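Local coordinates for SalCYP truncation (Salinispora tropica, PDB 7ABB), which belongs to the cytochrome P450 family, a largely helical fold built around a heme, and carries a bound heme c, at residues S120-R125 with D132-P137; R136-E141 with L353-E358; R192-R197 with A209-E214. All blocks are in the same frame, centred on the assembly; numbering follows the deposited sequence.

Interaction 1 (S120-R125 with D132-P137); sequences SAFVDR and DEFARP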
loop_
_atom_site.group_PDB
_atom_site.type_symbol
_atom_site.label_atom_id
_atom_site.label_comp_id
_atom_site.label_asym_id
_atom_site.label_seq_id
_atom_site.Cartn_x
_atom_site.Cartn_y
_atom_site.Cartn_z
ATOM N N SER A 120 4.246 -0.791 -24.107
ATOM C CA SER A 120 4.568 -0.906 -25.525
ATOM C C SER A 120 5.113 -2.278 -25.872
ATOM O O SER A 120 4.866 -2.781 -26.976
ATOM C CB SER A 120 5.594 0.163 -25.919
ATOM O OG SER A 120 5.008 1.438 -25.991
ATOM N N ALA A 121 5.841 -2.904 -24.955
ATOM C CA ALA A 121 6.508 -4.156 -25.277
ATOM C C ALA A 121 5.550 -5.337 -25.355
ATOM O O ALA A 121 5.933 -6.375 -25.890
ATOM C CB ALA A 121 7.598 -4.446 -24.236
ATOM N N PHE A 122 4.324 -5.220 -24.835
ATOM C CA PHE A 122 3.369 -6.321 -24.944
ATOM C C PHE A 122 2.052 -5.966 -25.619
ATOM O O PHE A 122 1.222 -6.862 -25.774
ATOM C CB PHE A 122 3.076 -6.973 -23.582
ATOM C CG PHE A 122 2.585 -6.048 -22.503
ATOM C CD1 PHE A 122 1.267 -5.607 -22.461
ATOM C CD2 PHE A 122 3.426 -5.678 -21.465
ATOM C CE1 PHE A 122 0.817 -4.772 -21.427
ATOM C CE2 PHE A 122 2.997 -4.858 -20.448
ATOM C CZ PHE A 122 1.697 -4.400 -20.407
ATOM N N VAL A 123 1.853 -4.727 -26.080
ATOM C CA VAL A 123 0.591 -4.363 -26.737
ATOM C C VAL A 123 0.242 -5.338 -27.860
ATOM O O VAL A 123 -0.930 -5.687 -28.054
ATOM C CB VAL A 123 0.638 -2.920 -27.279
ATOM C CG1 VAL A 123 -0.611 -2.617 -28.093
ATOM C CG2 VAL A 123 0.710 -1.940 -26.177
ATOM N N ASP A 124 1.231 -5.740 -28.661
ATOM C CA ASP A 124 0.950 -6.567 -29.829
ATOM C C ASP A 124 0.480 -7.981 -29.486
ATOM O O ASP A 124 -0.077 -8.652 -30.359
ATOM C CB ASP A 124 2.195 -6.638 -30.731
ATOM C CG ASP A 124 2.485 -5.326 -31.433
ATOM O OD1 ASP A 124 1.621 -4.424 -31.413
ATOM O OD2 ASP A 124 3.577 -5.203 -32.024
ATOM N N ARG A 125 0.647 -8.434 -28.240
ATOM C CA ARG A 125 0.255 -9.795 -27.877
ATOM C C ARG A 125 -1.253 -9.958 -27.702
ATOM O O ARG A 125 -1.769 -11.066 -27.873
ATOM C CB ARG A 125 0.940 -10.194 -26.578
ATOM C CG ARG A 125 2.437 -10.440 -26.772
ATOM C CD ARG A 125 3.198 -10.458 -25.478
ATOM N NE ARG A 125 2.519 -11.226 -24.451
ATOM C CZ ARG A 125 2.894 -11.254 -23.175
ATOM N NH1 ARG A 125 3.985 -10.592 -22.792
ATOM N NH2 ARG A 125 2.198 -11.968 -22.301
ATOM N N ASP A 132 2.363 -9.734 -12.840
ATOM C CA ASP A 132 3.651 -10.418 -12.946
ATOM C C ASP A 132 4.542 -9.775 -14.000
ATOM O O ASP A 132 5.745 -9.584 -13.774
ATOM C CB ASP A 132 3.451 -11.893 -13.292
ATOM C CG ASP A 132 2.856 -12.700 -12.158
ATOM O OD1 ASP A 132 2.782 -12.185 -11.019
ATOM O OD2 ASP A 132 2.467 -13.858 -12.417
ATOM N N GLU A 133 3.987 -9.471 -15.176
ATOM C CA GLU A 133 4.793 -9.003 -16.299
ATOM C C GLU A 133 4.921 -7.489 -16.343
ATOM O O GLU A 133 5.945 -6.984 -16.819
ATOM C CB GLU A 133 4.194 -9.496 -17.623
ATOM C CG GLU A 133 4.103 -10.978 -17.711
ATOM C CD GLU A 133 3.705 -11.412 -19.100
ATOM O OE1 GLU A 133 2.522 -11.770 -19.302
ATOM O OE2 GLU A 133 4.580 -11.342 -20.006
ATOM N N PHE A 134 3.936 -6.753 -15.828
ATOM C CA PHE A 134 3.902 -5.295 -15.947
ATOM C C PHE A 134 3.986 -4.623 -14.583
ATOM O O PHE A 134 4.997 -3.980 -14.290
ATOM C CB PHE A 134 2.655 -4.826 -16.707
ATOM C CG PHE A 134 2.448 -3.345 -16.626
ATOM C CD1 PHE A 134 3.462 -2.493 -16.981
ATOM C CD2 PHE A 134 1.281 -2.799 -16.136
ATOM C CE1 PHE A 134 3.327 -1.128 -16.868
ATOM C CE2 PHE A 134 1.131 -1.427 -16.019
ATOM C CZ PHE A 134 2.148 -0.589 -16.376
ATOM N N ALA A 135 2.965 -4.737 -13.745
ATOM C CA ALA A 135 2.846 -3.809 -12.626
ATOM C C ALA A 135 3.964 -4.002 -11.611
ATOM O O ALA A 135 4.498 -3.014 -11.099
ATOM C CB ALA A 135 1.482 -3.935 -11.951
ATOM N N ARG A 136 4.327 -5.251 -11.288
ATOM C CA ARG A 136 5.344 -5.430 -10.247
ATOM C C ARG A 136 6.705 -4.892 -10.668
ATOM O O ARG A 136 7.307 -4.128 -9.893
ATOM C CB ARG A 136 5.416 -6.895 -9.819
ATOM C CG ARG A 136 6.226 -7.110 -8.546
ATOM C CD ARG A 136 6.131 -8.535 -8.061
ATOM N NE ARG A 136 4.740 -8.867 -7.741
ATOM C CZ ARG A 136 3.991 -9.755 -8.385
ATOM N NH1 ARG A 136 4.466 -10.466 -9.406
ATOM N NH2 ARG A 136 2.739 -9.933 -7.990
ATOM N N PRO A 137 7.263 -5.238 -11.833
ATOM C CA PRO A 137 8.540 -4.621 -12.209
ATOM C C PRO A 137 8.434 -3.114 -12.388
ATOM O O PRO A 137 9.389 -2.390 -12.067
ATOM C CB PRO A 137 8.921 -5.354 -13.504
ATOM C CG PRO A 137 7.763 -6.034 -13.945
ATOM C CD PRO A 137 6.847 -6.262 -12.795
#
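R125 grips E133 beside F122 and F134, so that a salt bridge and an aromatic pair share one small contact. E133 repays being followed outward. From CB its chain runs extended through CG and delivers CD to the edge of the R125 guanidinium, in its plane. OE1 accepts from R125 NH2 at 3.0 Å through its syn lone pair, and the same oxygen also takes the backbone N of S129. OE2 accepts from R125 NH1 at 2.9 Å, again on the syn side, though this nitrogen lies 27° out of the carboxylate plane. Two roughly straight bonds, one to each oxygen, form an end-on bidentate salt bridge, which would limit the rotation of both flat groups. The salt bridge spans a classic P450 connection, in which helix 108-120 (probably D) passes through strand 127-129 into helix 130-147 (probably E). The buried ring of F122 does the apolar work: with CG between the backbone N and the carbonyl carbon (chi1 56°), its CE2 comes within 3.8 Å of F134 CB. The two rings form an offset edge-to-face pair, F122 turning its edge to the face of F134, with centroids 5.9 Å apart and planes at 65°. W359 and I363 also touch F122, while I119 and R118 of helix 108-120 pack on F134.

Interaction 2 (R136-E141 with L353-E358); sequences RPYVLE and LTAWEE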
loop_
_atom_site.group_PDB
_atom_site.type_symbol
_atom_site.label_atom_id
_atom_site.label_comp_id
_atom_site.label_asym_id
_atom_site.label_seq_id
_atom_site.Cartn_x
_atom_site.Cartn_y
_atom_site.Cartn_z
ATOM N N ARG A 136 4.327 -5.251 -11.288
ATOM C CA ARG A 136 5.344 -5.430 -10.247
ATOM C C ARG A 136 6.705 -4.892 -10.668
ATOM O O ARG A 136 7.307 -4.128 -9.893
ATOM C CB ARG A 136 5.416 -6.895 -9.819
ATOM C CG ARG A 136 6.226 -7.110 -8.546
ATOM C CD ARG A 136 6.131 -8.535 -8.061
ATOM N NE ARG A 136 4.740 -8.867 -7.741
ATOM C CZ ARG A 136 3.991 -9.755 -8.385
ATOM N NH1 ARG A 136 4.466 -10.466 -9.406
ATOM N NH2 ARG A 136 2.739 -9.933 -7.990
ATOM N N PRO A 137 7.263 -5.238 -11.833
ATOM C CA PRO A 137 8.540 -4.621 -12.209
ATOM C C PRO A 137 8.434 -3.114 -12.388
ATOM O O PRO A 137 9.389 -2.390 -12.067
ATOM C CB PRO A 137 8.921 -5.354 -13.504
ATOM C CG PRO A 137 7.763 -6.034 -13.945
ATOM C CD PRO A 137 6.847 -6.262 -12.795
ATOM N N TYR A 138 7.293 -2.623 -12.864
ATOM C CA TYR A 138 7.060 -1.182 -12.978
ATOM C C TYR A 138 7.174 -0.500 -11.623
ATOM O O TYR A 138 7.951 0.446 -11.447
ATOM C CB TYR A 138 5.665 -0.962 -13.567
ATOM C CG TYR A 138 5.089 0.416 -13.468
ATOM C CD1 TYR A 138 5.569 1.459 -14.246
ATOM C CD2 TYR A 138 4.048 0.685 -12.591
ATOM C CE1 TYR A 138 5.014 2.720 -14.162
ATOM C CE2 TYR A 138 3.492 1.923 -12.518
ATOM C CZ TYR A 138 3.938 2.926 -13.307
ATOM O OH TYR A 138 3.356 4.156 -13.209
ATOM N N VAL A 139 6.404 -0.976 -10.655
ATOM C CA VAL A 139 6.384 -0.366 -9.335
ATOM C C VAL A 139 7.744 -0.486 -8.663
ATOM O O VAL A 139 8.211 0.460 -8.012
ATOM C CB VAL A 139 5.264 -0.994 -8.484
ATOM C CG1 VAL A 139 5.365 -0.543 -7.027
ATOM C CG2 VAL A 139 3.909 -0.599 -9.049
ATOM N N LEU A 140 8.384 -1.652 -8.761
ATOM C CA LEU A 140 9.689 -1.811 -8.129
ATOM C C LEU A 140 10.726 -0.896 -8.765
ATOM O O LEU A 140 11.548 -0.310 -8.058
ATOM C CB LEU A 140 10.125 -3.265 -8.196
ATOM C CG LEU A 140 11.504 -3.578 -7.611
ATOM C CD1 LEU A 140 11.627 -3.148 -6.157
ATOM C CD2 LEU A 140 11.780 -5.072 -7.781
ATOM N N GLU A 141 10.720 -0.765 -10.094
ATOM C CA GLU A 141 11.627 0.186 -10.739
ATOM C C GLU A 141 11.419 1.589 -10.166
ATOM O O GLU A 141 12.386 2.288 -9.823
ATOM C CB GLU A 141 11.413 0.193 -12.257
ATOM C CG GLU A 141 12.243 1.256 -12.984
ATOM C CD GLU A 141 12.171 1.190 -14.497
ATOM O OE1 GLU A 141 11.890 0.097 -15.060
ATOM O OE2 GLU A 141 12.368 2.255 -15.112
ATOM N N LEU A 353 -1.954 6.522 -11.176
ATOM C CA LEU A 353 -2.536 7.379 -12.198
ATOM C C LEU A 353 -1.731 7.314 -13.487
ATOM O O LEU A 353 -2.287 7.183 -14.580
ATOM C CB LEU A 353 -2.637 8.811 -11.701
ATOM C CG LEU A 353 -3.190 9.805 -12.708
ATOM C CD1 LEU A 353 -4.566 9.379 -13.211
ATOM C CD2 LEU A 353 -3.247 11.190 -12.101
ATOM N N THR A 354 -0.412 7.433 -13.381
ATOM C CA THR A 354 0.433 7.447 -14.574
ATOM C C THR A 354 0.318 6.131 -15.328
ATOM O O THR A 354 0.223 6.123 -16.572
ATOM C CB THR A 354 1.879 7.728 -14.176
ATOM O OG1 THR A 354 1.958 9.005 -13.533
ATOM C CG2 THR A 354 2.755 7.768 -15.381
ATOM N N ALA A 355 0.346 5.005 -14.606
ATOM C CA ALA A 355 0.241 3.712 -15.287
ATOM C C ALA A 355 -1.079 3.600 -16.011
ATOM O O ALA A 355 -1.125 3.156 -17.166
ATOM C CB ALA A 355 0.376 2.564 -14.304
ATOM N N TRP A 356 -2.171 3.986 -15.360
ATOM C CA TRP A 356 -3.461 3.865 -16.030
ATOM C C TRP A 356 -3.601 4.844 -17.200
ATOM O O TRP A 356 -4.269 4.533 -18.200
ATOM C CB TRP A 356 -4.606 4.055 -15.027
ATOM C CG TRP A 356 -4.738 2.910 -14.020
ATOM C CD1 TRP A 356 -4.150 1.680 -14.080
ATOM C CD2 TRP A 356 -5.514 2.931 -12.814
ATOM N NE1 TRP A 356 -4.524 0.928 -12.977
ATOM C CE2 TRP A 356 -5.342 1.684 -12.182
ATOM C CE3 TRP A 356 -6.306 3.891 -12.212
ATOM C CZ2 TRP A 356 -5.974 1.372 -10.973
ATOM C CZ3 TRP A 356 -6.923 3.586 -11.009
ATOM C CH2 TRP A 356 -6.753 2.339 -10.410
ATOM N N GLU A 357 -2.999 6.028 -17.110
ATOM C CA GLU A 357 -2.979 6.947 -18.240
ATOM C C GLU A 357 -2.284 6.305 -19.435
ATOM O O GLU A 357 -2.799 6.305 -20.568
ATOM C CB GLU A 357 -2.276 8.252 -17.837
ATOM C CG GLU A 357 -3.096 9.178 -16.950
ATOM C CD GLU A 357 -2.301 10.355 -16.425
ATOM O OE1 GLU A 357 -1.054 10.262 -16.374
ATOM O OE2 GLU A 357 -2.913 11.384 -16.059
ATOM N N GLU A 358 -1.073 5.788 -19.213
ATOM C CA GLU A 358 -0.325 5.235 -20.337
ATOM C C GLU A 358 -0.991 3.962 -20.853
ATOM O O GLU A 358 -0.969 3.698 -22.061
ATOM C CB GLU A 358 1.134 4.983 -19.941
ATOM C CG GLU A 358 1.915 6.257 -19.616
ATOM C CD GLU A 358 1.897 7.227 -20.753
ATOM O OE1 GLU A 358 2.265 6.822 -21.877
ATOM O OE2 GLU A 358 1.516 8.391 -20.538
#
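Y138 swings its CG opposite the backbone N (chi1 166°), and this first torsion directs the phenol from helix 130-147 toward A355 on helix 345-362. On the receiving side T354 has its OG1 opposite the carbonyl carbon and beside its own backbone N (chi1 -60°), where it bonds to the backbone oxygen of A350; it therefore offers Y138 a carbon, with T354 CB 4.0 Å from Y138 OH. Most of the side-chain contact falls to the methyl of A355, whose CB lies 3.6 Å from Y138 CE2 and 3.7 Å from Y138 CZ, obliquely placed against the ring. The same CB is 3.6 Å from Y138 OH, so a single methyl borders the far end of the phenol from ring carbon to oxygen. The phenol fills the gap between the two helical segments, whose nearest CA atoms, those of Y138 and A355, are 8.7 Å apart. Although Y138 OH comes 3.4 Å from the backbone N of A355, the angle is too poor for a hydrogen bond. The hydroxyl instead donates to the backbone oxygen of Q351, one turn earlier on the same helix, which gives this buried hydroxyl a partner and probably helps to hold the ring in place. Helices 130-147 and 345-362 probably correspond to E and L of the P450 core, and the side chain of Y138 lies about 10 Å from heme c. M244 of helix 238-253 touches both Y138 and A355, while I111 and A115 of helix 108-120 pack on Y138: three other helices, 345-362, 238-253 and 108-120, gather round a ring carried by helix 130-147.

Interaction 3 (R192-R197 with A209-E214); sequences RHVARR and ATFDWE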
loop_
_atom_site.group_PDB
_atom_site.type_symbol
_atom_site.label_atom_id
_atom_site.label_comp_id
_atom_site.label_asym_id
_atom_site.label_seq_id
_atom_site.Cartn_x
_atom_site.Cartn_y
_atom_site.Cartn_z
ATOM N N ARG A 192 24.734 -4.199 1.843
ATOM C CA ARG A 192 25.643 -3.857 0.758
ATOM C C ARG A 192 25.369 -2.454 0.225
ATOM O O ARG A 192 26.311 -1.744 -0.152
ATOM C CB ARG A 192 25.545 -4.896 -0.362
ATOM C CG ARG A 192 26.201 -6.252 -0.054
ATOM C CD ARG A 192 26.140 -7.171 -1.278
ATOM N NE ARG A 192 27.017 -8.345 -1.182
ATOM C CZ ARG A 192 26.617 -9.618 -1.232
ATOM N NH1 ARG A 192 27.517 -10.595 -1.144
ATOM N NH2 ARG A 192 25.333 -9.936 -1.378
ATOM N N HIS A 193 24.102 -2.028 0.201
ATOM C CA HIS A 193 23.783 -0.691 -0.285
ATOM C C HIS A 193 24.338 0.374 0.656
ATOM O O HIS A 193 24.899 1.383 0.214
ATOM C CB HIS A 193 22.268 -0.522 -0.442
ATOM C CG HIS A 193 21.888 0.762 -1.104
ATOM N ND1 HIS A 193 22.242 1.055 -2.405
ATOM C CD2 HIS A 193 21.238 1.852 -0.631
ATOM C CE1 HIS A 193 21.802 2.264 -2.711
ATOM N NE2 HIS A 193 21.184 2.765 -1.654
ATOM N N VAL A 194 24.159 0.181 1.959
ATOM C CA VAL A 194 24.724 1.124 2.919
ATOM C C VAL A 194 26.220 1.244 2.692
ATOM O O VAL A 194 26.776 2.344 2.632
ATOM C CB VAL A 194 24.395 0.686 4.355
ATOM C CG1 VAL A 194 25.132 1.560 5.385
ATOM C CG2 VAL A 194 22.911 0.770 4.579
ATOM N N ALA A 195 26.885 0.106 2.511
ATOM C CA ALA A 195 28.340 0.123 2.354
ATOM C C ALA A 195 28.752 0.823 1.062
ATOM O O ALA A 195 29.778 1.522 1.029
ATOM C CB ALA A 195 28.894 -1.303 2.392
ATOM N N ARG A 196 27.991 0.621 -0.018
ATOM C CA ARG A 196 28.256 1.331 -1.267
ATOM C C ARG A 196 28.229 2.839 -1.059
ATOM O O ARG A 196 29.142 3.555 -1.490
ATOM C CB ARG A 196 27.235 0.926 -2.336
ATOM C CG ARG A 196 27.370 1.702 -3.664
ATOM C CD ARG A 196 26.122 1.609 -4.536
ATOM N NE ARG A 196 25.965 0.314 -5.184
ATOM C CZ ARG A 196 26.632 -0.089 -6.260
ATOM N NH1 ARG A 196 27.554 0.686 -6.823
ATOM N NH2 ARG A 196 26.381 -1.290 -6.765
ATOM N N ARG A 197 27.179 3.341 -0.404
ATOM C CA ARG A 197 27.023 4.781 -0.269
ATOM C C ARG A 197 28.000 5.357 0.746
ATOM O O ARG A 197 28.420 6.506 0.604
ATOM C CB ARG A 197 25.583 5.115 0.107
ATOM C CG ARG A 197 24.585 4.729 -0.975
ATOM C CD ARG A 197 24.898 5.374 -2.314
ATOM N NE ARG A 197 23.780 5.255 -3.250
ATOM C CZ ARG A 197 23.882 5.070 -4.569
ATOM N NH1 ARG A 197 25.062 4.961 -5.168
ATOM N NH2 ARG A 197 22.776 4.987 -5.296
ATOM N N ALA A 209 22.226 10.621 2.501
ATOM C CA ALA A 209 21.790 11.685 3.391
ATOM C C ALA A 209 21.774 11.206 4.831
ATOM O O ALA A 209 22.121 11.960 5.746
ATOM C CB ALA A 209 20.401 12.186 2.980
ATOM N N THR A 210 21.378 9.949 5.052
ATOM C CA THR A 210 21.213 9.506 6.437
ATOM C C THR A 210 22.526 9.426 7.197
ATOM O O THR A 210 22.488 9.339 8.431
ATOM C CB THR A 210 20.518 8.143 6.522
ATOM O OG1 THR A 210 21.411 7.110 6.107
ATOM C CG2 THR A 210 19.249 8.104 5.674
ATOM N N PHE A 211 23.689 9.473 6.518
ATOM C CA PHE A 211 24.956 9.478 7.229
ATOM C C PHE A 211 25.147 10.764 8.022
ATOM O O PHE A 211 25.971 10.801 8.941
ATOM C CB PHE A 211 26.096 9.258 6.229
ATOM C CG PHE A 211 26.089 7.889 5.613
ATOM C CD1 PHE A 211 25.974 6.761 6.403
ATOM C CD2 PHE A 211 26.174 7.731 4.241
ATOM C CE1 PHE A 211 25.957 5.510 5.849
ATOM C CE2 PHE A 211 26.159 6.471 3.677
ATOM C CZ PHE A 211 26.040 5.360 4.479
ATOM N N ASP A 212 24.386 11.806 7.702
ATOM C CA ASP A 212 24.449 13.061 8.434
ATOM C C ASP A 212 23.319 13.214 9.441
ATOM O O ASP A 212 23.268 14.240 10.130
ATOM C CB ASP A 212 24.412 14.241 7.462
ATOM C CG ASP A 212 25.633 14.290 6.576
ATOM O OD1 ASP A 212 26.726 13.956 7.079
ATOM O OD2 ASP A 212 25.498 14.647 5.387
ATOM N N TRP A 213 22.440 12.222 9.561
ATOM C CA TRP A 213 21.247 12.363 10.387
ATOM C C TRP A 213 21.540 12.054 11.845
ATOM O O TRP A 213 22.273 11.115 12.173
ATOM C CB TRP A 213 20.121 11.438 9.929
ATOM C CG TRP A 213 19.475 11.820 8.635
ATOM C CD1 TRP A 213 19.849 12.840 7.802
ATOM C CD2 TRP A 213 18.350 11.190 8.016
ATOM N NE1 TRP A 213 19.031 12.884 6.708
ATOM C CE2 TRP A 213 18.111 11.870 6.793
ATOM C CE3 TRP A 213 17.533 10.108 8.361
ATOM C CZ2 TRP A 213 17.068 11.521 5.937
ATOM C CZ3 TRP A 213 16.500 9.754 7.499
ATOM C CH2 TRP A 213 16.280 10.456 6.297
ATOM N N GLU A 214 20.921 12.841 12.712
ATOM C CA GLU A 214 20.828 12.550 14.134
ATOM C C GLU A 214 19.357 12.402 14.486
ATOM O O GLU A 214 18.487 13.041 13.885
ATOM C CB GLU A 214 21.463 13.635 14.992
ATOM C CG GLU A 214 22.981 13.497 15.093
ATOM C CD GLU A 214 23.611 14.500 16.037
ATOM O OE1 GLU A 214 24.852 14.502 16.154
ATOM O OE2 GLU A 214 22.865 15.278 16.668
#
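F211 is the residue of 209-214 that reaches helix 182-199 (probably G of the P450 fold), tying to it the turn that follows helix 206-210. A209 comes first, its O accepting from the N of D212. T210 follows and begins a type I turn that W213 N closes on T210 O at 3.1 Å. F211 stands within this turn, CG beside the backbone N (chi1 -67°), and drives its ring at the backbone of the opposing helix. Its CZ lies 3.6 Å from V194 O, which sits at the ring edge near its plane, and 4.0 Å from V194 CG1. On the adjoining carbon, F211 CE2 is 3.6 Å from R197 C and 3.9 Å from R197 CB. Beyond that CB the arginine bends at chi2 and leads away, NH2 bonding to G148 O and NE bridging to D205. Further along, T210 CA lies over one face of the W213 ring, offset toward its rim, and W213 pairs its backbone with V220 in the short hairpin before helix 222-235, whose L229 touches V194. No hydrogen bond crosses the contact. Dispersion probably holds it, perhaps helped by weak attraction between the ring's edge hydrogens and the carbonyl oxygen of V194.

In the fold
Interactions 1 and 2 form a continuous pair along helix 130-147: they share R136 and P137, their centres are 10 Å apart, and F134 CZ of the first packs 4.2 Å from A355 CB of the second. Interaction 1 closes a short local loop, whereas interaction 2 joins segments 212 residues apart and packs the last helix, 345-362, against helix 130-147. Interaction 3 is nested in sequence between the two partners of interaction 2, yet lies far off, centred about 28 Å from interaction 2 and 34 Å from interaction 1. The protein thus combines a buried long-range helix contact, centred 14 Å from the chain's centre, with local connections farther out, at 21 and 25 Å.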